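Local coordinates for GH127 beta-L-arabinofuranoside (Geobacillus stearothermophilus, PDB 4QK0), which probably hydrolyses beta-L-arabinofuranosides, releasing L-arabinose, as a family GH127 glycoside hydrolase, at residues A[106-120]-A[162-174]. Sequence-based numbering, arbitrary orientation.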
ATOM      1  N   ILE A 106      27.988 -29.532  18.040  1.00 24.47           N
ATOM      2  CA  ILE A 106      27.130 -30.227  18.981  1.00 26.01           C
ATOM      3  C   ILE A 106      27.782 -30.339  20.339  1.00 28.21           C
ATOM      4  O   ILE A 106      27.123 -30.138  21.374  1.00 29.76           O
ATOM      5  CB  ILE A 106      26.726 -31.605  18.411  1.00 28.50           C
ATOM      6  CG1 ILE A 106      25.722 -31.424  17.287  1.00 28.47           C
ATOM      7  CG2 ILE A 106      26.112 -32.483  19.484  1.00 30.57           C
ATOM      8  CD1 ILE A 106      25.537 -32.623  16.386  1.00 29.26           C
ATOM      9  N   GLU A 107      29.085 -30.634  20.369  1.00 28.38           N
ATOM     10  CA  GLU A 107      29.776 -30.766  21.678  1.00 30.74           C
ATOM     11  C   GLU A 107      29.857 -29.423  22.362  1.00 30.88           C
ATOM     12  O   GLU A 107      29.724 -29.318  23.575  1.00 31.32           O
ATOM     13  CB  GLU A 107      31.162 -31.402  21.514  1.00 36.52           C
ATOM     14  CG  GLU A 107      31.169 -32.913  21.131  1.00 42.50           C
ATOM     15  CD  GLU A 107      30.406 -33.842  22.104  1.00 49.18           C
ATOM     16  OE1 GLU A 107      30.352 -33.559  23.332  1.00 66.31           O
ATOM     17  OE2 GLU A 107      29.870 -34.885  21.667  1.00 57.33           O
ATOM     18  N   LEU A 108      30.023 -28.378  21.553  1.00 32.95           N
ATOM     19  CA  LEU A 108      29.975 -27.011  22.056  1.00 33.94           C
ATOM     20  C   LEU A 108      28.620 -26.674  22.652  1.00 28.43           C
ATOM     21  O   LEU A 108      28.526 -26.148  23.761  1.00 29.80           O
ATOM     22  CB  LEU A 108      30.331 -26.029  20.954  1.00 36.07           C
ATOM     23  CG  LEU A 108      30.182 -24.555  21.301  1.00 37.13           C
ATOM     24  CD1 LEU A 108      31.041 -24.169  22.476  1.00 40.48           C
ATOM     25  CD2 LEU A 108      30.573 -23.723  20.081  1.00 39.30           C
ATOM     26  N   LEU A 109      27.556 -27.008  21.960  1.00 26.75           N
ATOM     27  CA  LEU A 109      26.243 -26.834  22.575  1.00 29.52           C
ATOM     28  C   LEU A 109      26.169 -27.554  23.917  1.00 28.48           C
ATOM     29  O   LEU A 109      25.678 -26.984  24.898  1.00 27.80           O
ATOM     30  CB  LEU A 109      25.128 -27.359  21.673  1.00 29.42           C
ATOM     31  CG  LEU A 109      25.014 -26.699  20.310  1.00 30.66           C
ATOM     32  CD1 LEU A 109      23.869 -27.302  19.511  1.00 31.04           C
ATOM     33  CD2 LEU A 109      24.799 -25.205  20.422  1.00 34.37           C
ATOM     34  N   GLY A 110      26.619 -28.822  23.942  1.00 29.29           N
ATOM     35  CA  GLY A 110      26.641 -29.612  25.189  1.00 29.86           C
ATOM     36  C   GLY A 110      27.425 -28.929  26.301  1.00 29.53           C
ATOM     37  O   GLY A 110      26.996 -28.934  27.456  1.00 32.07           O
ATOM     38  N   ARG A 111      28.518 -28.239  25.962  1.00 30.14           N
ATOM     39  CA  ARG A 111      29.250 -27.458  27.013  1.00 31.17           C
ATOM     40  C   ARG A 111      28.594 -26.147  27.372  1.00 29.70           C
ATOM     41  O   ARG A 111      28.803 -25.663  28.447  1.00 26.64           O
ATOM     42  CB  ARG A 111      30.717 -27.233  26.597  1.00 34.38           C
ATOM     43  CG  ARG A 111      31.466 -28.563  26.367  1.00 34.13           C
ATOM     44  CD  ARG A 111      32.975 -28.372  26.146  1.00 37.88           C
ATOM     45  NE  ARG A 111      33.345 -27.503  25.010  1.00 36.47           N
ATOM     46  CZ  ARG A 111      33.419 -27.889  23.732  1.00 39.73           C
ATOM     47  NH1 ARG A 111      33.153 -29.134  23.376  1.00 45.39           N
ATOM     48  NH2 ARG A 111      33.732 -27.020  22.789  1.00 37.73           N
ATOM     49  N   ALA A 112      27.795 -25.538  26.478  1.00 32.64           N
ATOM     50  CA  ALA A 112      27.086 -24.282  26.849  1.00 28.06           C
ATOM     51  C   ALA A 112      25.857 -24.577  27.675  1.00 30.31           C
ATOM     52  O   ALA A 112      25.274 -23.691  28.296  1.00 29.97           O
ATOM     53  CB  ALA A 112      26.677 -23.530  25.593  1.00 31.18           C
ATOM     54  N   GLN A 113      25.381 -25.817  27.637  1.00 33.14           N
ATOM     55  CA  GLN A 113      24.128 -26.169  28.355  1.00 30.73           C
ATOM     56  C   GLN A 113      24.283 -26.088  29.894  1.00 31.15           C
ATOM     57  O   GLN A 113      25.278 -26.564  30.463  1.00 30.30           O
ATOM     58  CB  GLN A 113      23.681 -27.589  27.992  1.00 31.38           C
ATOM     59  CG  GLN A 113      22.318 -27.956  28.568  1.00 31.90           C
ATOM     60  CD  GLN A 113      21.814 -29.270  28.027  1.00 30.67           C
ATOM     61  OE1 GLN A 113      22.604 -30.135  27.760  1.00 30.99           O
ATOM     62  NE2 GLN A 113      20.501 -29.383  27.775  1.00 34.23           N
ATOM     63  N   GLN A 114      23.333 -25.432  30.556  1.00 30.51           N
ATOM     64  CA  GLN A 114      23.336 -25.304  32.005  1.00 30.83           C
ATOM     65  C   GLN A 114      23.079 -26.683  32.640  1.00 32.75           C
ATOM     66  O   GLN A 114      22.552 -27.572  32.003  1.00 29.36           O
ATOM     67  CB  GLN A 114      22.302 -24.254  32.447  1.00 33.55           C
ATOM     68  CG  GLN A 114      22.731 -22.817  32.097  1.00 40.35           C
ATOM     69  CD  GLN A 114      21.725 -21.760  32.542  1.00 50.97           C
ATOM     70  OE1 GLN A 114      20.874 -22.012  33.395  1.00 49.79           O
ATOM     71  NE2 GLN A 114      21.810 -20.548  31.943  1.00 56.09           N
ATOM     72  N   PRO A 115      23.457 -26.858  33.901  1.00 36.35           N
ATOM     73  CA  PRO A 115      23.226 -28.132  34.572  1.00 38.73           C
ATOM     74  C   PRO A 115      21.761 -28.569  34.605  1.00 39.80           C
ATOM     75  O   PRO A 115      21.486 -29.745  34.682  1.00 39.66           O
ATOM     76  CB  PRO A 115      23.705 -27.867  36.006  1.00 40.34           C
ATOM     77  CG  PRO A 115      24.586 -26.666  35.930  1.00 37.87           C
ATOM     78  CD  PRO A 115      24.098 -25.856  34.773  1.00 38.12           C
ATOM     79  N   ASP A 116      20.818 -27.630  34.627  1.00 35.16           N
ATOM     80  CA  ASP A 116      19.409 -28.044  34.701  1.00 33.37           C
ATOM     81  C   ASP A 116      18.818 -28.362  33.329  1.00 32.02           C
ATOM     82  O   ASP A 116      17.686 -28.777  33.264  1.00 31.24           O
ATOM     83  CB  ASP A 116      18.550 -27.009  35.443  1.00 35.53           C
ATOM     84  CG  ASP A 116      18.520 -25.644  34.752  1.00 35.27           C
ATOM     85  OD1 ASP A 116      18.982 -25.551  33.608  1.00 31.25           O
ATOM     86  OD2 ASP A 116      18.016 -24.685  35.383  1.00 33.58           O
ATOM     87  N   GLY A 117      19.609 -28.248  32.259  1.00 29.31           N
ATOM     88  CA  GLY A 117      19.123 -28.515  30.910  1.00 30.55           C
ATOM     89  C   GLY A 117      18.868 -27.274  30.006  1.00 28.16           C
ATOM     90  O   GLY A 117      18.909 -27.386  28.798  1.00 25.37           O
ATOM     91  N   TYR A 118      18.741 -26.101  30.594  1.00 30.38           N
ATOM     92  CA  TYR A 118      18.596 -24.840  29.848  1.00 30.96           C
ATOM     93  C   TYR A 118      19.785 -24.542  28.939  1.00 29.84           C
ATOM     94  O   TYR A 118      20.936 -24.604  29.366  1.00 24.96           O
ATOM     95  CB  TYR A 118      18.415 -23.707  30.835  1.00 29.06           C
ATOM     96  CG  TYR A 118      17.991 -22.413  30.222  1.00 31.48           C
ATOM     97  CD1 TYR A 118      16.670 -22.220  29.806  1.00 32.94           C
ATOM     98  CD2 TYR A 118      18.860 -21.318  30.190  1.00 30.98           C
ATOM     99  CE1 TYR A 118      16.245 -20.995  29.282  1.00 32.53           C
ATOM    100  CE2 TYR A 118      18.457 -20.095  29.676  1.00 33.45           C
ATOM    101  CZ  TYR A 118      17.146 -19.932  29.209  1.00 34.25           C
ATOM    102  OH  TYR A 118      16.735 -18.745  28.665  1.00 31.79           O
ATOM    103  N   LEU A 119      19.476 -24.250  27.675  1.00 28.96           N
ATOM    104  CA  LEU A 119      20.474 -23.902  26.663  1.00 30.25           C
ATOM    105  C   LEU A 119      20.017 -22.640  25.887  1.00 32.71           C
ATOM    106  O   LEU A 119      19.157 -22.704  24.952  1.00 32.28           O
ATOM    107  CB  LEU A 119      20.599 -25.020  25.669  1.00 29.46           C
ATOM    108  CG  LEU A 119      21.933 -25.297  24.976  1.00 29.97           C
ATOM    109  CD1 LEU A 119      21.684 -25.896  23.622  1.00 28.47           C
ATOM    110  CD2 LEU A 119      22.872 -24.133  24.871  1.00 33.16           C
ATOM    111  N   ASN A 120      20.576 -21.504  26.267  1.00 28.68           N
ATOM    112  CA  ASN A 120      20.187 -20.231  25.632  1.00 27.68           C
ATOM    113  C   ASN A 120      21.276 -19.220  25.886  1.00 26.11           C
ATOM    114  O   ASN A 120      21.530 -18.869  27.044  1.00 24.09           O
ATOM    115  CB  ASN A 120      18.857 -19.738  26.183  1.00 27.96           C
ATOM    116  CG  ASN A 120      18.356 -18.488  25.475  1.00 27.29           C
ATOM    117  OD1 ASN A 120      18.861 -17.392  25.684  1.00 26.27           O
ATOM    118  ND2 ASN A 120      17.355 -18.656  24.633  1.00 27.53           N
ATOM    119  N   ARG A 162      24.104 -38.042  20.696  1.00 27.09           N
ATOM    120  CA  ARG A 162      24.584 -36.994  21.581  1.00 30.98           C
ATOM    121  C   ARG A 162      23.679 -35.722  21.568  1.00 27.93           C
ATOM    122  O   ARG A 162      23.277 -35.213  22.612  1.00 25.74           O
ATOM    123  CB  ARG A 162      26.018 -36.655  21.163  1.00 35.15           C
ATOM    124  CG  ARG A 162      26.673 -35.573  21.967  1.00 37.25           C
ATOM    125  CD  ARG A 162      27.139 -36.058  23.319  1.00 42.03           C
ATOM    126  NE  ARG A 162      27.778 -34.905  23.953  1.00 48.61           N
ATOM    127  CZ  ARG A 162      27.346 -34.263  25.043  1.00 49.71           C
ATOM    128  NH1 ARG A 162      26.281 -34.660  25.716  1.00 48.02           N
ATOM    129  NH2 ARG A 162      28.018 -33.205  25.474  1.00 56.00           N
ATOM    130  N   PHE A 163      23.332 -35.251  20.375  1.00 28.24           N
ATOM    131  CA  PHE A 163      22.586 -33.984  20.247  1.00 28.93           C
ATOM    132  C   PHE A 163      21.179 -34.254  20.773  1.00 26.52           C
ATOM    133  O   PHE A 163      20.623 -33.496  21.563  1.00 25.55           O
ATOM    134  CB  PHE A 163      22.627 -33.532  18.782  1.00 29.10           C
ATOM    135  CG  PHE A 163      22.098 -32.113  18.509  1.00 30.47           C
ATOM    136  CD1 PHE A 163      21.767 -31.214  19.525  1.00 27.86           C
ATOM    137  CD2 PHE A 163      21.973 -31.681  17.170  1.00 27.39           C
ATOM    138  CE1 PHE A 163      21.305 -29.929  19.207  1.00 29.59           C
ATOM    139  CE2 PHE A 163      21.510 -30.425  16.870  1.00 27.22           C
ATOM    140  CZ  PHE A 163      21.179 -29.537  17.887  1.00 25.69           C
ATOM    141  N   LEU A 164      20.634 -35.388  20.381  1.00 29.26           N
ATOM    142  CA  LEU A 164      19.342 -35.811  20.923  1.00 32.20           C
ATOM    143  C   LEU A 164      19.290 -35.879  22.450  1.00 32.19           C
ATOM    144  O   LEU A 164      18.319 -35.415  23.051  1.00 29.77           O
ATOM    145  CB  LEU A 164      18.952 -37.169  20.343  1.00 35.17           C
ATOM    146  CG  LEU A 164      17.526 -37.637  20.657  1.00 37.00           C
ATOM    147  CD1 LEU A 164      16.557 -36.663  20.026  1.00 37.33           C
ATOM    148  CD2 LEU A 164      17.303 -39.032  20.114  1.00 36.74           C
ATOM    149  N   ASP A 165      20.368 -36.385  23.073  1.00 31.97           N
ATOM    150  CA  ASP A 165      20.440 -36.448  24.528  1.00 33.80           C
ATOM    151  C   ASP A 165      20.435 -35.084  25.168  1.00 29.89           C
ATOM    152  O   ASP A 165      19.742 -34.843  26.129  1.00 31.95           O
ATOM    153  CB  ASP A 165      21.682 -37.242  24.969  1.00 37.43           C
ATOM    154  CG  ASP A 165      21.536 -38.758  24.705  1.00 41.36           C
ATOM    155  OD1 ASP A 165      20.394 -39.256  24.727  1.00 44.27           O
ATOM    156  OD2 ASP A 165      22.552 -39.447  24.453  1.00 44.40           O
ATOM    157  N   ILE A 166      21.238 -34.191  24.629  1.00 29.06           N
ATOM    158  CA  ILE A 166      21.278 -32.800  25.084  1.00 27.00           C
ATOM    159  C   ILE A 166      19.879 -32.175  25.009  1.00 24.50           C
ATOM    160  O   ILE A 166      19.431 -31.558  25.977  1.00 25.36           O
ATOM    161  CB  ILE A 166      22.269 -32.012  24.183  1.00 28.51           C
ATOM    162  CG1 ILE A 166      23.712 -32.461  24.493  1.00 29.95           C
ATOM    163  CG2 ILE A 166      22.093 -30.509  24.333  1.00 27.45           C
ATOM    164  CD1 ILE A 166      24.735 -32.066  23.415  1.00 28.90           C
HETATM  165  N   MSE A 167      19.219 -32.326  23.869  1.00 22.22           N
HETATM  166  CA  MSE A 167      17.942 -31.673  23.670  1.00 24.98           C
HETATM  167  C   MSE A 167      16.822 -32.295  24.504  1.00 28.80           C
HETATM  168  O   MSE A 167      15.876 -31.598  24.867  1.00 25.57           O
HETATM  169  CB  MSE A 167      17.631 -31.608  22.184  1.00 24.09           C
HETATM  170  CG  MSE A 167      18.634 -30.700  21.431  1.00 27.03           C
HETATM  171 SE   MSE A 167      19.004 -29.000  22.354  1.00 27.79          SE
HETATM  172  CE  MSE A 167      17.163 -28.390  22.484  1.00 31.28           C
ATOM    173  N   CYS A 168      16.917 -33.595  24.828  1.00 30.49           N
ATOM    174  CA  CYS A 168      15.939 -34.212  25.747  1.00 27.63           C
ATOM    175  C   CYS A 168      16.078 -33.664  27.118  1.00 27.55           C
ATOM    176  O   CYS A 168      15.078 -33.521  27.834  1.00 29.26           O
ATOM    177  CB  CYS A 168      16.097 -35.744  25.802  1.00 30.48           C
ATOM    178  SG  CYS A 168      15.453 -36.621  24.369  1.00 33.96           S
ATOM    179  N   LYS A 169      17.306 -33.333  27.531  1.00 27.30           N
ATOM    180  CA  LYS A 169      17.493 -32.699  28.837  1.00 30.57           C
ATOM    181  C   LYS A 169      16.803 -31.341  28.871  1.00 29.80           C
ATOM    182  O   LYS A 169      16.137 -31.002  29.839  1.00 31.14           O
ATOM    183  CB  LYS A 169      18.971 -32.514  29.193  1.00 37.09           C
ATOM    184  CG  LYS A 169      19.612 -33.722  29.833  1.00 46.35           C
ATOM    185  CD  LYS A 169      21.146 -33.636  29.948  1.00 49.89           C
ATOM    186  CE  LYS A 169      21.579 -33.183  31.319  1.00 52.42           C
ATOM    187  NZ  LYS A 169      21.140 -31.794  31.649  1.00 50.19           N
ATOM    188  N   TYR A 170      16.946 -30.566  27.803  1.00 26.11           N
ATOM    189  CA  TYR A 170      16.294 -29.249  27.746  1.00 24.33           C
ATOM    190  C   TYR A 170      14.770 -29.459  27.681  1.00 24.00           C
ATOM    191  O   TYR A 170      14.025 -28.859  28.455  1.00 24.68           O
ATOM    192  CB  TYR A 170      16.836 -28.457  26.548  1.00 23.42           C
ATOM    193  CG  TYR A 170      16.505 -26.987  26.495  1.00 23.18           C
ATOM    194  CD1 TYR A 170      15.806 -26.358  27.487  1.00 25.74           C
ATOM    195  CD2 TYR A 170      16.957 -26.213  25.437  1.00 26.30           C
ATOM    196  CE1 TYR A 170      15.518 -25.012  27.431  1.00 27.84           C
ATOM    197  CE2 TYR A 170      16.708 -24.838  25.361  1.00 28.13           C
ATOM    198  CZ  TYR A 170      15.984 -24.244  26.350  1.00 28.79           C
ATOM    199  OH  TYR A 170      15.719 -22.902  26.308  1.00 31.14           O
ATOM    200  N   ALA A 171      14.306 -30.352  26.810  1.00 23.24           N
ATOM    201  CA  ALA A 171      12.838 -30.611  26.703  1.00 25.43           C
ATOM    202  C   ALA A 171      12.227 -31.032  28.065  1.00 27.14           C
ATOM    203  O   ALA A 171      11.161 -30.560  28.481  1.00 28.17           O
ATOM    204  CB  ALA A 171      12.582 -31.676  25.656  1.00 24.24           C
ATOM    205  N   ASP A 172      12.949 -31.878  28.794  1.00 27.39           N
ATOM    206  CA  ASP A 172      12.495 -32.272  30.149  1.00 27.23           C
ATOM    207  C   ASP A 172      12.454 -31.078  31.064  1.00 26.99           C
ATOM    208  O   ASP A 172      11.474 -30.908  31.814  1.00 29.39           O
ATOM    209  CB  ASP A 172      13.417 -33.354  30.782  1.00 28.47           C
ATOM    210  CG  ASP A 172      13.445 -34.656  29.981  1.00 27.94           C
ATOM    211  OD1 ASP A 172      12.503 -34.943  29.208  1.00 26.17           O
ATOM    212  OD2 ASP A 172      14.470 -35.367  30.096  1.00 30.15           O
ATOM    213  N   TYR A 173      13.506 -30.253  31.039  1.00 23.40           N
ATOM    214  CA  TYR A 173      13.512 -29.052  31.887  1.00 22.46           C
ATOM    215  C   TYR A 173      12.319 -28.171  31.533  1.00 23.81           C
ATOM    216  O   TYR A 173      11.559 -27.709  32.426  1.00 24.03           O
ATOM    217  CB  TYR A 173      14.835 -28.288  31.753  1.00 24.06           C
ATOM    218  CG  TYR A 173      14.818 -26.967  32.468  1.00 24.94           C
ATOM    219  CD1 TYR A 173      14.502 -26.877  33.805  1.00 23.59           C
ATOM    220  CD2 TYR A 173      15.054 -25.763  31.759  1.00 27.28           C
ATOM    221  CE1 TYR A 173      14.421 -25.642  34.433  1.00 24.30           C
ATOM    222  CE2 TYR A 173      14.971 -24.519  32.374  1.00 22.96           C
ATOM    223  CZ  TYR A 173      14.647 -24.447  33.675  1.00 24.12           C
ATOM    224  OH  TYR A 173      14.584 -23.204  34.274  1.00 21.61           O
ATOM    225  N   ILE A 174      12.094 -27.969  30.232  1.00 24.27           N
ATOM    226  CA  ILE A 174      10.962 -27.129  29.802  1.00 26.96           C
ATOM    227  C   ILE A 174       9.619 -27.664  30.374  1.00 27.13           C
ATOM    228  O   ILE A 174       8.753 -26.923  30.788  1.00 26.39           O
ATOM    229  CB  ILE A 174      10.917 -27.065  28.267  1.00 29.21           C
ATOM    230  CG1 ILE A 174      12.076 -26.186  27.756  1.00 27.49           C
ATOM    231  CG2 ILE A 174       9.551 -26.554  27.764  1.00 28.58           C
ATOM    232  CD1 ILE A 174      12.290 -26.336  26.283  1.00 29.67           C
TER
HETATM  233  O   HOH W   1      16.215 -21.409  24.262  1.00 17.96           O
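Tyr170 lies under the loop 113-120, with the backbone of Tyr118 and Leu119 over one face of its ring. The setting is the helical GH127 catalytic domain, of the six-hairpin clan; helices 96-112 and 162-177 run side by side here, their short segments 26° from parallel. Tyr118 CA makes a CH-pi contact, 4.2 Å from the ring centroid of Tyr170. A water joins Tyr170 OH, Leu119 O and Asn120 ND2. Without the ring, as with an alanine here, Tyr118 and Leu119 would probably face a gap and the water would lose a partner. Tyr173 lies against the turn Gln114-Gly117. The Asp116 carboxylate stacks over its ring, with planes 18° apart, and Asp116 OD2 also forms a salt bridge with Arg131. Gln113 reaches across with CG anti to the backbone N (chi1 -173°) and an extended chain. Its NE2 donates to Ile166 O at 3.0 Å and to Gly117 O at 2.8 Å, which fixes the amide. Ile106 lies crosswise to Phe163, its CG2 3.7 Å from Phe163 CB. Ile166 CD1 sits over the centre of the Arg162 guanidinium. In a side-on salt bridge, Arg162 NE donates to Glu107 OE1 at 3.0 Å, and Arg162 NH2 reaches the same oxygen from the same face.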